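Local coordinates for glycosyl hydrolases family 2, sugar binding domain protein (Bacteroides uniformis str. 3978 T3 ii, PDB 6D1P) that is a gut bacterial beta-glucuronidase of glycoside hydrolase family 2, which probably hydrolyses O-glycosidic bonds to release glucuronic acid from glycoconjugates, at residues M42-V48 with G90-T94. Residues are numbered along the deposited sequence.
With NA (sodium ion), chain L.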
# COMPACT_ATOMS: atom_id res chain seq x y z
N MET A 42 9.45 -7.21 -6.42
CA MET A 42 10.43 -6.61 -7.30
C MET A 42 10.37 -7.30 -8.66
O MET A 42 9.72 -8.34 -8.82
CB MET A 42 11.82 -6.69 -6.67
CG MET A 42 11.86 -5.91 -5.37
SD MET A 42 11.69 -4.12 -5.66
CE MET A 42 13.32 -3.76 -6.33
N GLY A 43 11.04 -6.70 -9.65
CA GLY A 43 10.87 -7.15 -11.02
C GLY A 43 11.55 -8.46 -11.35
O GLY A 43 11.22 -9.06 -12.37
N SER A 44 12.50 -8.89 -10.53
CA SER A 44 13.21 -10.16 -10.68
C SER A 44 14.18 -10.24 -9.52
O SER A 44 14.45 -9.23 -8.86
CB SER A 44 13.96 -10.26 -12.00
OG SER A 44 14.99 -9.29 -12.05
N ILE A 45 14.72 -11.44 -9.28
CA ILE A 45 15.72 -11.56 -8.22
C ILE A 45 16.97 -10.78 -8.61
O ILE A 45 17.69 -10.26 -7.74
CB ILE A 45 16.02 -13.04 -7.92
CG1 ILE A 45 17.02 -13.16 -6.76
CG2 ILE A 45 16.58 -13.77 -9.13
CD1 ILE A 45 16.62 -12.42 -5.51
N TRP A 46 17.24 -10.66 -9.92
CA TRP A 46 18.36 -9.82 -10.35
C TRP A 46 18.17 -8.38 -9.90
O TRP A 46 19.10 -7.75 -9.38
CB TRP A 46 18.54 -9.90 -11.86
CG TRP A 46 19.52 -8.87 -12.38
CD1 TRP A 46 19.26 -7.87 -13.27
CD2 TRP A 46 20.90 -8.72 -12.00
NE1 TRP A 46 20.40 -7.11 -13.48
CE2 TRP A 46 21.41 -7.62 -12.71
CE3 TRP A 46 21.74 -9.42 -11.13
CZ2 TRP A 46 22.74 -7.19 -12.58
CZ3 TRP A 46 23.05 -9.00 -11.00
CH2 TRP A 46 23.54 -7.89 -11.72
N GLU A 47 16.95 -7.85 -10.08
CA GLU A 47 16.68 -6.48 -9.67
C GLU A 47 16.89 -6.29 -8.17
O GLU A 47 17.23 -5.19 -7.72
CB GLU A 47 15.25 -6.09 -10.07
CG GLU A 47 15.08 -4.59 -10.22
CD GLU A 47 13.64 -4.16 -10.39
OE1 GLU A 47 12.78 -4.59 -9.57
OE2 GLU A 47 13.36 -3.39 -11.35
N VAL A 48 16.71 -7.35 -7.38
CA VAL A 48 16.97 -7.26 -5.95
C VAL A 48 18.47 -7.24 -5.69
O VAL A 48 18.94 -6.57 -4.76
CB VAL A 48 16.29 -8.43 -5.21
CG1 VAL A 48 16.70 -8.50 -3.72
CG2 VAL A 48 14.78 -8.33 -5.36
N GLY A 90 6.40 -8.84 -0.34
CA GLY A 90 7.42 -7.93 0.13
C GLY A 90 8.73 -8.69 0.19
O GLY A 90 8.74 -9.92 0.18
N TRP A 91 9.83 -7.94 0.26
CA TRP A 91 11.16 -8.53 0.13
C TRP A 91 12.08 -8.10 1.26
O TRP A 91 12.07 -6.94 1.67
CB TRP A 91 11.82 -8.13 -1.20
CG TRP A 91 11.39 -8.89 -2.44
CD1 TRP A 91 10.38 -8.57 -3.30
CD2 TRP A 91 12.01 -10.07 -2.97
NE1 TRP A 91 10.33 -9.48 -4.33
CE2 TRP A 91 11.32 -10.41 -4.15
CE3 TRP A 91 13.08 -10.87 -2.56
CZ2 TRP A 91 11.65 -11.53 -4.91
CZ3 TRP A 91 13.42 -11.98 -3.32
CH2 TRP A 91 12.71 -12.29 -4.49
N TYR A 92 12.93 -9.01 1.71
CA TYR A 92 14.02 -8.70 2.63
C TYR A 92 15.36 -9.04 1.99
O TYR A 92 15.45 -9.96 1.18
CB TYR A 92 13.90 -9.48 3.93
CG TYR A 92 12.64 -9.27 4.72
CD1 TYR A 92 11.48 -9.99 4.43
CD2 TYR A 92 12.62 -8.40 5.79
CE1 TYR A 92 10.33 -9.82 5.19
CE2 TYR A 92 11.49 -8.23 6.55
CZ TYR A 92 10.34 -8.93 6.24
OH TYR A 92 9.21 -8.74 7.00
N ARG A 93 16.41 -8.30 2.37
CA ARG A 93 17.75 -8.62 1.87
C ARG A 93 18.80 -8.17 2.87
O ARG A 93 18.61 -7.19 3.60
CB ARG A 93 18.02 -7.97 0.52
CG ARG A 93 18.01 -6.46 0.52
CD ARG A 93 18.22 -5.91 -0.90
NE ARG A 93 18.35 -4.45 -0.89
CZ ARG A 93 18.25 -3.68 -1.97
NH1 ARG A 93 18.03 -4.20 -3.17
NH2 ARG A 93 18.37 -2.37 -1.83
N THR A 94 19.92 -8.89 2.89
CA THR A 94 21.04 -8.56 3.77
C THR A 94 22.30 -9.27 3.29
O THR A 94 22.30 -10.03 2.32
CB THR A 94 20.76 -8.95 5.23
OG1 THR A 94 21.80 -8.41 6.03
CG2 THR A 94 20.79 -10.47 5.40
NA NA L . 15.72 -9.27 -14.64
O HOH W 1 16.51 -11.56 -14.99
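This is a helix-on-sheet packing contact in the N-terminal sugar-binding domain, where the short helix 45-49 and the loop leading into it pack on part of one face of an antiparallel beta sheet. Strand 89-96 runs inside that sheet, between strands 35-38 and 162-169. Trp91 and Arg93, two residues apart, both point toward the helix, while Tyr92 points away. The Trp91 indole is the centre of the contact. Val48 CG2 sits 4.1 Å from the centroid of the six-membered ring of Trp91, almost on its normal, a CH-pi contact. Ile45 CD1 reaches Trp91 CZ3 at 3.9 Å, and Met42 CG lies 3.7 Å from Trp91 CD1. Trp91 NE1 donates to Asp41. The sheet belongs to the jelly-roll-like beta sandwich of the sugar-binding domain, a fold characteristic of family 2 glycosidases. Arg93 NH1 gives a weak hydrogen bond of 3.0 Å to Val48 O; its NE forms a salt bridge with Glu36 on the adjacent strand. Ser44 is the N-cap: its OG accepts from Glu47 N at 3.1 Å. Glu47 OE1 accepts from Gly43 N at 2.7 Å, one residue before the N-cap. The helix start faces the dimer interface. There Ser44 OG binds sodium at 2.7 Å, together with Asp434 O of the second subunit, and Glu47 pairs with Arg172 of that subunit.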